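Local coordinates for fatty acid synthase 1, isoform A (Drosophila melanogaster, PDB 6FN6), which probably builds long-chain saturated fatty acids from acetyl-CoA and malonyl-CoA with NADPH, this chain being its dehydratase-enoylreductase-ketoreductase region, at residues 494-500 with 513-517; 485-490 with 519-525; 1059-1063 with 1074-1078; 470-474 with 506-510. All coordinates share one frame; numbering follows the deposited sequence.

Interaction 1: 494-500 with 513-517; sequences FGAVGLM and RLVFV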
loop_
_atom_site.group_PDB
_atom_site.type_symbol
_atom_site.label_atom_id
_atom_site.label_comp_id
_atom_site.label_asym_id
_atom_site.label_seq_id
_atom_site.Cartn_x
_atom_site.Cartn_y
_atom_site.Cartn_z
ATOM N N PHE A 494 -37.417 -42.365 -49.824
ATOM C CA PHE A 494 -38.652 -42.196 -49.078
ATOM C C PHE A 494 -38.559 -42.949 -47.763
ATOM O O PHE A 494 -38.912 -44.126 -47.682
ATOM C CB PHE A 494 -39.859 -42.679 -49.883
ATOM C CG PHE A 494 -40.218 -41.779 -51.032
ATOM C CD1 PHE A 494 -40.525 -40.445 -50.819
ATOM C CD2 PHE A 494 -40.257 -42.271 -52.324
ATOM C CE1 PHE A 494 -40.857 -39.617 -51.876
ATOM C CE2 PHE A 494 -40.588 -41.450 -53.384
ATOM C CZ PHE A 494 -40.889 -40.121 -53.160
ATOM N N GLY A 495 -38.048 -42.269 -46.742
ATOM C CA GLY A 495 -38.039 -42.807 -45.399
ATOM C C GLY A 495 -39.451 -42.799 -44.861
ATOM O O GLY A 495 -40.176 -41.820 -45.041
ATOM N N ALA A 496 -39.838 -43.875 -44.185
ATOM C CA ALA A 496 -41.213 -44.030 -43.734
ATOM C C ALA A 496 -41.599 -42.932 -42.743
ATOM O O ALA A 496 -42.707 -42.396 -42.802
ATOM C CB ALA A 496 -41.409 -45.404 -43.109
ATOM N N VAL A 497 -40.683 -42.597 -41.839
ATOM C CA VAL A 497 -40.964 -41.619 -40.790
ATOM C C VAL A 497 -41.244 -40.245 -41.389
ATOM O O VAL A 497 -42.260 -39.620 -41.084
ATOM C CB VAL A 497 -39.799 -41.555 -39.777
ATOM C CG1 VAL A 497 -39.998 -40.419 -38.771
ATOM C CG2 VAL A 497 -39.662 -42.886 -39.052
ATOM N N GLY A 498 -40.344 -39.780 -42.248
ATOM C CA GLY A 498 -40.496 -38.479 -42.869
ATOM C C GLY A 498 -41.748 -38.383 -43.715
ATOM O O GLY A 498 -42.495 -37.407 -43.632
ATOM N N LEU A 499 -41.983 -39.412 -44.524
ATOM C CA LEU A 499 -43.133 -39.439 -45.418
ATOM C C LEU A 499 -44.439 -39.411 -44.631
ATOM O O LEU A 499 -45.406 -38.774 -45.044
ATOM C CB LEU A 499 -43.081 -40.674 -46.314
ATOM C CG LEU A 499 -44.180 -40.780 -47.377
ATOM C CD1 LEU A 499 -44.138 -39.580 -48.315
ATOM C CD2 LEU A 499 -44.070 -42.082 -48.159
ATOM N N MET A 500 -44.466 -40.103 -43.497
ATOM C CA MET A 500 -45.656 -40.123 -42.656
ATOM C C MET A 500 -45.980 -38.714 -42.171
ATOM O O MET A 500 -47.121 -38.261 -42.264
ATOM C CB MET A 500 -45.460 -41.053 -41.459
ATOM C CG MET A 500 -46.725 -41.295 -40.640
ATOM S SD MET A 500 -47.978 -42.247 -41.527
ATOM C CE MET A 500 -49.052 -40.965 -42.173
ATOM N N ARG A 513 -53.835 -43.047 -44.988
ATOM C CA ARG A 513 -53.256 -44.232 -44.356
ATOM C C ARG A 513 -52.019 -44.685 -45.131
ATOM O O ARG A 513 -52.116 -45.052 -46.301
ATOM C CB ARG A 513 -54.275 -45.372 -44.287
ATOM C CG ARG A 513 -55.577 -45.028 -43.579
ATOM C CD ARG A 513 -55.380 -44.816 -42.085
ATOM N NE ARG A 513 -56.645 -44.542 -41.401
ATOM C CZ ARG A 513 -57.173 -43.332 -41.243
ATOM N NH1 ARG A 513 -56.558 -42.259 -41.725
ATOM N NH2 ARG A 513 -58.327 -43.191 -40.604
ATOM N N LEU A 514 -50.864 -44.678 -44.470
ATOM C CA LEU A 514 -49.603 -45.016 -45.130
ATOM C C LEU A 514 -49.333 -46.516 -45.121
ATOM O O LEU A 514 -49.309 -47.153 -44.068
ATOM C CB LEU A 514 -48.439 -44.285 -44.459
ATOM C CG LEU A 514 -47.036 -44.656 -44.950
ATOM C CD1 LEU A 514 -46.889 -44.393 -46.442
ATOM C CD2 LEU A 514 -45.992 -43.887 -44.168
ATOM N N VAL A 515 -49.121 -47.066 -46.313
ATOM C CA VAL A 515 -48.764 -48.470 -46.474
ATOM C C VAL A 515 -47.357 -48.549 -47.058
ATOM O O VAL A 515 -47.164 -48.415 -48.266
ATOM C CB VAL A 515 -49.790 -49.207 -47.355
ATOM C CG1 VAL A 515 -49.456 -50.688 -47.457
ATOM C CG2 VAL A 515 -51.193 -49.015 -46.797
ATOM N N PHE A 516 -46.377 -48.754 -46.183
ATOM C CA PHE A 516 -44.970 -48.723 -46.568
ATOM C C PHE A 516 -44.385 -50.134 -46.633
ATOM O O PHE A 516 -44.356 -50.848 -45.631
ATOM C CB PHE A 516 -44.174 -47.867 -45.577
ATOM C CG PHE A 516 -42.816 -47.468 -46.075
ATOM C CD1 PHE A 516 -41.734 -48.322 -45.951
ATOM C CD2 PHE A 516 -42.619 -46.224 -46.647
ATOM C CE1 PHE A 516 -40.483 -47.949 -46.406
ATOM C CE2 PHE A 516 -41.371 -45.843 -47.100
ATOM C CZ PHE A 516 -40.302 -46.706 -46.978
ATOM N N VAL A 517 -43.914 -50.529 -47.811
ATOM C CA VAL A 517 -43.376 -51.871 -48.010
ATOM C C VAL A 517 -41.955 -51.801 -48.560
ATOM O O VAL A 517 -41.741 -51.410 -49.706
ATOM C CB VAL A 517 -44.284 -52.692 -48.951
ATOM C CG1 VAL A 517 -43.740 -54.098 -49.128
ATOM C CG2 VAL A 517 -45.714 -52.727 -48.424
#
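With CG anti to the backbone N in both Leu-514 (chi1 174°) and Phe-516 (chi1 -164°), two side chains from the same face of strand 513-517 are laid against the start of helix 496-500. The phenyl group of Phe-516 meets it face on: Ala-496 CB stands 3.8 Å from the ring centroid, almost on the ring normal, which makes this a CH-pi contact over the middle of the ring. The rim of the same ring is turned to the backbone ahead of the helix, where Phe-494 O lies near the ring plane, beside CZ and CE2. The segments form part of a beta-alpha-beta unit of the Rossmann-like pseudo-KR domain: strands 483-489 and 512-517 are parallel neighbours in the sheet, and helix 496-504 joins them. The axes, 10.0 Å apart at closest and at 160°, are consistent with the helix returning against the strand and packing on it. Leu-514 fills the next place along the helix. Met-500, bent at chi2 and chi3, slides past it in the opposite direction, its SD 3.6 Å from Leu-514 CB, while Leu-499 CD2 reaches Leu-514 CD1 at 4.0 Å. No hydrogen bond spans the two segments, so apolar contact carries the packing. Gly-495 holds the N-cap position, and its O accepts a hydrogen bond from Ser-1079 OG on helix 1072-1090.

Interaction 2: 485-490 with 519-525; sequences YVVCQG and DAKAEKF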
loop_
_atom_site.group_PDB
_atom_site.type_symbol
_atom_site.label_atom_id
_atom_site.label_comp_id
_atom_site.label_asym_id
_atom_site.label_seq_id
_atom_site.Cartn_x
_atom_site.Cartn_y
_atom_site.Cartn_z
ATOM N N TYR A 485 -55.407 -44.294 -49.206
ATOM C CA TYR A 485 -54.276 -45.162 -48.909
ATOM C C TYR A 485 -53.073 -44.742 -49.738
ATOM O O TYR A 485 -53.092 -44.837 -50.964
ATOM C CB TYR A 485 -54.608 -46.631 -49.189
ATOM C CG TYR A 485 -55.540 -47.257 -48.180
ATOM C CD1 TYR A 485 -55.054 -47.785 -46.993
ATOM C CD2 TYR A 485 -56.905 -47.338 -48.424
ATOM C CE1 TYR A 485 -55.902 -48.360 -46.067
ATOM C CE2 TYR A 485 -57.759 -47.914 -47.505
ATOM C CZ TYR A 485 -57.252 -48.424 -46.330
ATOM O OH TYR A 485 -58.100 -48.997 -45.414
ATOM N N VAL A 486 -52.032 -44.269 -49.062
ATOM C CA VAL A 486 -50.798 -43.889 -49.729
ATOM C C VAL A 486 -49.870 -45.094 -49.719
ATOM O O VAL A 486 -49.414 -45.524 -48.661
ATOM C CB VAL A 486 -50.137 -42.671 -49.054
ATOM C CG1 VAL A 486 -48.980 -42.153 -49.894
ATOM C CG2 VAL A 486 -51.161 -41.568 -48.808
ATOM N N VAL A 487 -49.605 -45.646 -50.897
ATOM C CA VAL A 487 -48.808 -46.862 -51.011
ATOM C C VAL A 487 -47.417 -46.530 -51.529
ATOM O O VAL A 487 -47.273 -45.954 -52.600
ATOM C CB VAL A 487 -49.498 -47.892 -51.925
ATOM C CG1 VAL A 487 -48.664 -49.163 -52.031
ATOM C CG2 VAL A 487 -50.890 -48.212 -51.406
ATOM N N CYS A 488 -46.396 -46.895 -50.762
ATOM C CA CYS A 488 -45.011 -46.639 -51.151
ATOM C C CYS A 488 -44.192 -47.927 -51.100
ATOM O O CYS A 488 -43.552 -48.223 -50.091
ATOM C CB CYS A 488 -44.382 -45.581 -50.244
ATOM S SG CYS A 488 -42.670 -45.185 -50.666
ATOM N N GLN A 489 -44.223 -48.692 -52.188
ATOM C CA GLN A 489 -43.566 -49.995 -52.226
ATOM C C GLN A 489 -42.232 -49.962 -52.973
ATOM O O GLN A 489 -42.176 -49.610 -54.152
ATOM C CB GLN A 489 -44.490 -51.026 -52.878
ATOM C CG GLN A 489 -43.907 -52.428 -52.936
ATOM C CD GLN A 489 -44.950 -53.491 -53.231
ATOM O OE1 GLN A 489 -46.129 -53.190 -53.417
ATOM N NE2 GLN A 489 -44.518 -54.745 -53.274
ATOM N N GLY A 490 -41.166 -50.351 -52.278
ATOM C CA GLY A 490 -39.846 -50.467 -52.875
ATOM C C GLY A 490 -39.323 -49.195 -53.512
ATOM O O GLY A 490 -38.805 -49.221 -54.629
ATOM N N ASP A 519 -39.653 -54.351 -49.126
ATOM C CA ASP A 519 -39.346 -55.366 -50.126
ATOM C C ASP A 519 -40.224 -55.159 -51.357
ATOM O O ASP A 519 -41.452 -55.173 -51.256
ATOM C CB ASP A 519 -39.555 -56.768 -49.555
ATOM C CG ASP A 519 -38.836 -57.831 -50.357
ATOM O OD1 ASP A 519 -38.311 -57.496 -51.439
ATOM O OD2 ASP A 519 -38.798 -58.997 -49.909
ATOM N N ALA A 520 -39.602 -54.976 -52.518
ATOM C CA ALA A 520 -40.360 -54.697 -53.733
ATOM C C ALA A 520 -41.069 -55.943 -54.258
ATOM O O ALA A 520 -41.997 -55.841 -55.061
ATOM C CB ALA A 520 -39.441 -54.127 -54.803
ATOM N N LYS A 521 -40.629 -57.116 -53.812
ATOM C CA LYS A 521 -41.286 -58.363 -54.189
ATOM C C LYS A 521 -42.272 -58.750 -53.090
ATOM O O LYS A 521 -41.897 -59.340 -52.077
ATOM C CB LYS A 521 -40.268 -59.479 -54.445
ATOM C CG LYS A 521 -39.415 -59.847 -53.254
ATOM C CD LYS A 521 -38.044 -60.331 -53.684
ATOM C CE LYS A 521 -37.097 -60.435 -52.501
ATOM N NZ LYS A 521 -35.739 -60.881 -52.917
ATOM N N ALA A 522 -43.533 -58.394 -53.294
ATOM C CA ALA A 522 -44.581 -58.679 -52.324
ATOM C C ALA A 522 -45.930 -58.517 -53.005
ATOM O O ALA A 522 -46.025 -57.859 -54.041
ATOM C CB ALA A 522 -44.465 -57.759 -51.118
ATOM N N GLU A 523 -46.969 -59.113 -52.432
ATOM C CA GLU A 523 -48.294 -59.032 -53.031
ATOM C C GLU A 523 -48.642 -57.565 -53.225
ATOM O O GLU A 523 -48.433 -56.749 -52.326
ATOM C CB GLU A 523 -49.349 -59.716 -52.156
ATOM C CG GLU A 523 -49.202 -61.225 -52.036
ATOM C CD GLU A 523 -48.143 -61.639 -51.030
ATOM O OE1 GLU A 523 -47.455 -60.751 -50.485
ATOM O OE2 GLU A 523 -48.003 -62.855 -50.782
ATOM N N LYS A 524 -49.169 -57.231 -54.398
ATOM C CA LYS A 524 -49.520 -55.852 -54.694
ATOM C C LYS A 524 -50.484 -55.378 -53.623
ATOM O O LYS A 524 -51.153 -56.192 -52.986
ATOM C CB LYS A 524 -50.156 -55.729 -56.081
ATOM C CG LYS A 524 -49.299 -56.263 -57.218
ATOM C CD LYS A 524 -47.985 -55.510 -57.341
ATOM C CE LYS A 524 -47.174 -56.013 -58.523
ATOM N NZ LYS A 524 -45.897 -55.270 -58.679
ATOM N N PHE A 525 -50.558 -54.070 -53.409
ATOM C CA PHE A 525 -51.469 -53.560 -52.399
ATOM C C PHE A 525 -52.880 -53.991 -52.772
ATOM O O PHE A 525 -53.278 -53.909 -53.934
ATOM C CB PHE A 525 -51.383 -52.039 -52.276
ATOM C CG PHE A 525 -52.455 -51.453 -51.409
ATOM C CD1 PHE A 525 -52.303 -51.413 -50.034
ATOM C CD2 PHE A 525 -53.617 -50.948 -51.964
ATOM C CE1 PHE A 525 -53.289 -50.880 -49.231
ATOM C CE2 PHE A 525 -54.607 -50.413 -51.163
ATOM C CZ PHE A 525 -54.442 -50.380 -49.795
#
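Phe-525 and Val-487 form the close-packed half of this contact, with Val-487 CG2 3.8 Å from the centroid of the phenyl ring and over its face, displaced toward the rim. A first torsion of 171°, which swings the ring to the side opposite its own backbone nitrogen, lets it extend along the strand, from over Val-487 to Tyr-485. Its CZ lies over a face of the Tyr-485 ring, 3.7 Å from CG. The two ring planes meet at 44°, an oblique pairing that is neither a stack nor edge-to-face, and the Tyr-485 hydroxyl is hydrogen-bonded to Arg-452. Strand 483-489 belongs to the Rossmann-like pseudo-KR domain, lying between strands 454-457 and 512-517, and the irregular 519-525 passes over one side of it on the way to helix 530-536. Val-515 and Val-456 touch Phe-525 as well. Replacing Phe-525 by an alanine would probably leave Val-487 CG2 without the ring it lies over and a face of Tyr-485 without CZ. Toward solvent the fit is much looser. The extended Gln-489 chain sends NE2 to Ala-520 O at 3.3 Å, a weak hydrogen bond bent to 121°, and the same nitrogen lies 3.5 Å from Ala-522 O. Past it, poorly ordered Gly-490 comes no nearer than 4.2 Å, from its CA to Ala-520 CB, and exposed Lys-524 turns its CB away from the strand.

Interaction 3: 1059-1063 with 1074-1078; sequences FSSVS and YGLAN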
loop_
_atom_site.group_PDB
_atom_site.type_symbol
_atom_site.label_atom_id
_atom_site.label_comp_id
_atom_site.label_asym_id
_atom_site.label_seq_id
_atom_site.Cartn_x
_atom_site.Cartn_y
_atom_site.Cartn_z
ATOM N N PHE A 1059 -28.347 -32.703 -40.843
ATOM C CA PHE A 1059 -29.146 -31.969 -39.859
ATOM C C PHE A 1059 -30.384 -31.323 -40.477
ATOM O O PHE A 1059 -30.375 -30.931 -41.644
ATOM C CB PHE A 1059 -28.299 -30.888 -39.180
ATOM C CG PHE A 1059 -27.166 -31.432 -38.363
ATOM C CD1 PHE A 1059 -27.362 -31.783 -37.037
ATOM C CD2 PHE A 1059 -25.908 -31.594 -38.915
ATOM C CE1 PHE A 1059 -26.325 -32.286 -36.278
ATOM C CE2 PHE A 1059 -24.866 -32.097 -38.161
ATOM C CZ PHE A 1059 -25.075 -32.444 -36.840
ATOM N N SER A 1060 -31.444 -31.211 -39.680
ATOM C CA SER A 1060 -32.692 -30.598 -40.127
ATOM C C SER A 1060 -33.706 -30.532 -38.987
ATOM O O SER A 1060 -33.469 -31.060 -37.902
ATOM C CB SER A 1060 -33.283 -31.374 -41.305
ATOM O OG SER A 1060 -33.438 -32.745 -40.981
ATOM N N SER A 1061 -34.831 -29.867 -39.244
ATOM C CA SER A 1061 -35.940 -29.809 -38.297
ATOM C C SER A 1061 -37.124 -30.631 -38.812
ATOM O O SER A 1061 -37.198 -30.949 -39.998
ATOM C CB SER A 1061 -36.365 -28.360 -38.055
ATOM O OG SER A 1061 -37.402 -28.287 -37.093
ATOM N N VAL A 1062 -38.047 -30.967 -37.916
ATOM C CA VAL A 1062 -39.215 -31.765 -38.276
ATOM C C VAL A 1062 -40.214 -30.925 -39.065
ATOM O O VAL A 1062 -40.370 -29.729 -38.815
ATOM C CB VAL A 1062 -39.884 -32.367 -37.021
ATOM C CG1 VAL A 1062 -41.080 -33.237 -37.404
ATOM C CG2 VAL A 1062 -38.879 -33.169 -36.210
ATOM N N SER A 1063 -40.888 -31.569 -40.016
ATOM C CA SER A 1063 -41.912 -30.922 -40.834
ATOM C C SER A 1063 -41.428 -29.591 -41.406
ATOM O O SER A 1063 -41.946 -29.113 -42.414
ATOM C CB SER A 1063 -43.190 -30.705 -40.017
ATOM O OG SER A 1063 -42.954 -29.876 -38.893
ATOM N N TYR A 1074 -40.293 -29.627 -47.621
ATOM C CA TYR A 1074 -39.262 -29.740 -46.600
ATOM C C TYR A 1074 -39.375 -31.109 -45.942
ATOM O O TYR A 1074 -38.371 -31.782 -45.701
ATOM C CB TYR A 1074 -39.387 -28.627 -45.558
ATOM C CG TYR A 1074 -38.172 -28.497 -44.668
ATOM C CD1 TYR A 1074 -37.042 -27.819 -45.103
ATOM C CD2 TYR A 1074 -38.152 -29.054 -43.394
ATOM C CE1 TYR A 1074 -35.925 -27.697 -44.297
ATOM C CE2 TYR A 1074 -37.038 -28.936 -42.579
ATOM C CZ TYR A 1074 -35.929 -28.257 -43.037
ATOM O OH TYR A 1074 -34.816 -28.135 -42.237
ATOM N N GLY A 1075 -40.607 -31.524 -45.666
ATOM C CA GLY A 1075 -40.857 -32.822 -45.069
ATOM C C GLY A 1075 -40.342 -33.950 -45.942
ATOM O O GLY A 1075 -39.844 -34.959 -45.441
ATOM N N LEU A 1076 -40.464 -33.776 -47.254
ATOM C CA LEU A 1076 -40.013 -34.786 -48.203
ATOM C C LEU A 1076 -38.493 -34.804 -48.282
ATOM O O LEU A 1076 -37.890 -35.839 -48.561
ATOM C CB LEU A 1076 -40.616 -34.532 -49.585
ATOM C CG LEU A 1076 -42.089 -34.917 -49.749
ATOM C CD1 LEU A 1076 -42.656 -34.357 -51.047
ATOM C CD2 LEU A 1076 -42.259 -36.430 -49.704
ATOM N N ALA A 1077 -37.872 -33.653 -48.047
ATOM C CA ALA A 1077 -36.418 -33.572 -48.025
ATOM C C ALA A 1077 -35.895 -34.370 -46.836
ATOM O O ALA A 1077 -34.876 -35.054 -46.933
ATOM C CB ALA A 1077 -35.957 -32.129 -47.954
ATOM N N ASN A 1078 -36.602 -34.280 -45.713
ATOM C CA ASN A 1078 -36.260 -35.066 -44.533
ATOM C C ASN A 1078 -36.374 -36.554 -44.842
ATOM O O ASN A 1078 -35.444 -37.323 -44.602
ATOM C CB ASN A 1078 -37.171 -34.710 -43.355
ATOM C CG ASN A 1078 -36.839 -33.367 -42.742
ATOM O OD1 ASN A 1078 -35.793 -32.785 -43.025
ATOM N ND2 ASN A 1078 -37.732 -32.868 -41.896
#
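The amide of Asn-1078 faces the end of strand 1059-1060 and is held at both its polar atoms, OD1 and ND2. ND2 donates to Ser-1061 O at 2.8 Å with an angle of 152°, the oxygen tilted modestly from the amide plane, while OD1 accepts from Ser-1060 OG at 3.1 Å, that hydroxyl standing above the carbonyl plane. Two bonds on opposite ends of one amide fix its rotation. An alanine here is likely to leave the Ser-1060 hydroxyl and the Ser-1061 carbonyl without these mates. Tyr-1074 approaches Ser-1061 differently, edge first: its CE2 lies 3.3 Å from Ser-1061 O, which is in the ring plane, and its OH takes a long, weak but straight bond from Ser-1061 N at 3.5 Å, besides a weak one with Ala-1012 O. A chi1 of -167°, trans to the main-chain nitrogen, points the tyrosine from its helix toward the strand end. Ser-1061, Tyr-1074 and Asn-1078 match the Ser and Tyr-x-x-x-Asn pattern of ketoreductase domains, consistent with an active-site region. Lys-1035 of helix 1034-1049 packs on Tyr-1074, Gln-1099 of strand 1096-1099 touches both Ser-1060 and Asn-1078, and Leu-1076 is turned to Leu-499 and Cys-502 of helix 496-504.

Interaction 4: 470-474 with 506-510; sequences LKAAL and ENGGK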
loop_
_atom_site.group_PDB
_atom_site.type_symbol
_atom_site.label_atom_id
_atom_site.label_comp_id
_atom_site.label_asym_id
_atom_site.label_seq_id
_atom_site.Cartn_x
_atom_site.Cartn_y
_atom_site.Cartn_z
ATOM N N LEU A 470 -52.011 -36.658 -54.391
ATOM C CA LEU A 470 -52.385 -36.865 -52.999
ATOM C C LEU A 470 -53.211 -35.690 -52.485
ATOM O O LEU A 470 -54.267 -35.878 -51.881
ATOM C CB LEU A 470 -51.136 -37.059 -52.136
ATOM C CG LEU A 470 -51.358 -37.297 -50.641
ATOM C CD1 LEU A 470 -52.199 -38.544 -50.399
ATOM C CD2 LEU A 470 -50.025 -37.405 -49.925
ATOM N N LYS A 471 -52.719 -34.479 -52.728
ATOM C CA LYS A 471 -53.415 -33.264 -52.315
ATOM C C LYS A 471 -54.815 -33.207 -52.914
ATOM O O LYS A 471 -55.783 -32.872 -52.231
ATOM C CB LYS A 471 -52.620 -32.026 -52.731
ATOM C CG LYS A 471 -51.411 -31.741 -51.857
ATOM C CD LYS A 471 -50.678 -30.491 -52.322
ATOM C CE LYS A 471 -49.661 -30.023 -51.294
ATOM N NZ LYS A 471 -50.324 -29.485 -50.074
ATOM N N ALA A 472 -54.913 -33.541 -54.196
ATOM C CA ALA A 472 -56.195 -33.544 -54.885
ATOM C C ALA A 472 -57.112 -34.579 -54.252
ATOM O O ALA A 472 -58.311 -34.349 -54.091
ATOM C CB ALA A 472 -56.008 -33.830 -56.365
ATOM N N ALA A 473 -56.535 -35.721 -53.892
ATOM C CA ALA A 473 -57.292 -36.807 -53.285
ATOM C C ALA A 473 -57.754 -36.444 -51.879
ATOM O O ALA A 473 -58.869 -36.782 -51.481
ATOM C CB ALA A 473 -56.454 -38.075 -53.253
ATOM N N LEU A 474 -56.900 -35.756 -51.129
ATOM C CA LEU A 474 -57.234 -35.372 -49.762
ATOM C C LEU A 474 -58.410 -34.397 -49.724
ATOM O O LEU A 474 -59.309 -34.532 -48.895
ATOM C CB LEU A 474 -56.017 -34.759 -49.064
ATOM C CG LEU A 474 -55.259 -35.702 -48.125
ATOM C CD1 LEU A 474 -54.752 -36.935 -48.863
ATOM C CD2 LEU A 474 -54.112 -34.975 -47.451
ATOM N N GLU A 506 -50.766 -32.489 -44.030
ATOM C CA GLU A 506 -51.537 -32.019 -45.173
ATOM C C GLU A 506 -52.982 -31.755 -44.763
ATOM O O GLU A 506 -53.479 -32.330 -43.796
ATOM C CB GLU A 506 -51.486 -33.035 -46.314
ATOM C CG GLU A 506 -50.178 -33.031 -47.082
ATOM C CD GLU A 506 -50.063 -31.846 -48.019
ATOM O OE1 GLU A 506 -48.925 -31.485 -48.386
ATOM O OE2 GLU A 506 -51.113 -31.282 -48.395
ATOM N N ASN A 507 -53.646 -30.873 -45.501
ATOM C CA ASN A 507 -55.048 -30.557 -45.255
ATOM C C ASN A 507 -55.920 -31.763 -45.586
ATOM O O ASN A 507 -55.982 -32.193 -46.738
ATOM C CB ASN A 507 -55.478 -29.335 -46.068
ATOM C CG ASN A 507 -54.877 -28.045 -45.539
ATOM O OD1 ASN A 507 -54.336 -28.007 -44.432
ATOM N ND2 ASN A 507 -54.970 -26.979 -46.326
ATOM N N GLY A 508 -56.582 -32.315 -44.574
ATOM C CA GLY A 508 -57.366 -33.523 -44.754
ATOM C C GLY A 508 -56.514 -34.766 -44.605
ATOM O O GLY A 508 -56.838 -35.833 -45.128
ATOM N N GLY A 509 -55.412 -34.617 -43.880
ATOM C CA GLY A 509 -54.456 -35.688 -43.690
ATOM C C GLY A 509 -54.971 -36.778 -42.773
ATOM O O GLY A 509 -54.501 -37.914 -42.827
ATOM N N LYS A 510 -55.934 -36.432 -41.922
ATOM C CA LYS A 510 -56.528 -37.403 -41.009
ATOM C C LYS A 510 -57.136 -38.577 -41.771
ATOM O O LYS A 510 -57.329 -39.656 -41.214
ATOM C CB LYS A 510 -57.624 -36.751 -40.159
ATOM C CG LYS A 510 -58.737 -36.098 -40.987
ATOM C CD LYS A 510 -59.770 -35.387 -40.122
ATOM C CE LYS A 510 -60.946 -34.896 -40.963
ATOM N NZ LYS A 510 -62.240 -34.918 -40.221
#
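Lys-471 and Glu-506 meet through side chains bent at different points. In Lys-471, CG lies anti to the carbonyl carbon, the chain runs straight through chi2 and chi3, and a bend at chi4 (-69°) turns the ammonium group aside to the carboxylate. Glu-506 bends earlier, at chi2 (-76°), and the two side chains cross at about a right angle. NZ then sits in front of both oxygens: the salt bridge to OE2 measures 2.6 Å and uses the syn lone pair of that oxygen, whereas the bond from NZ to OE1, at 3.0 Å, is weak. One turn further along helix 470-474, Leu-474 points at the loop with a chi1 of -100°, away from a staggered value, its CD2 3.5 Å from Glu-506 CB and 3.4 Å from Asn-507 O. Its CG lies 3.4 Å from Gly-508 O, so the isobutyl group rests largely on backbone. That backbone is a type II beta turn from Glu-506 to Gly-509; at Gly-508, where phi is positive, a CB would be jammed against the preceding carbonyl O and tight against Leu-474 O. The contact ties helix 466-480 to the loop before strand 512-517 in the pseudo-KR domain. A weak bond to Thr-1072 OG1 gives Glu-506 OE1 a lesser partner at helix 1072-1090. The surface ion pair probably limits how the carboxylate can turn, while Leu-474 covers the turn's backbone.

Overall arrangement
Interactions 1, 2 and 4 all lie in the pseudo-KR domain, and interaction 3 follows later in the chain, in the KR domain. Interaction 1 is nested within the loop closed by interaction 2, their centres 11 Å apart, and they meet where neighbouring strands 483-489 and 512-517 pair, as at Val-515 N to Val-486 O (2.8 Å). Interaction 4 alternates with both along the chain: its centre is about 15 Å from interaction 1, which it adjoins in sequence, and about 20 Å from interaction 2, which Leu-470 joins through Val-486. Interaction 3, centred 14 Å from interaction 1, touches it through Leu-1076 and Leu-499. Helices 496-504 and 1072-1090 thereby join the pseudo-KR domain to the KR domain.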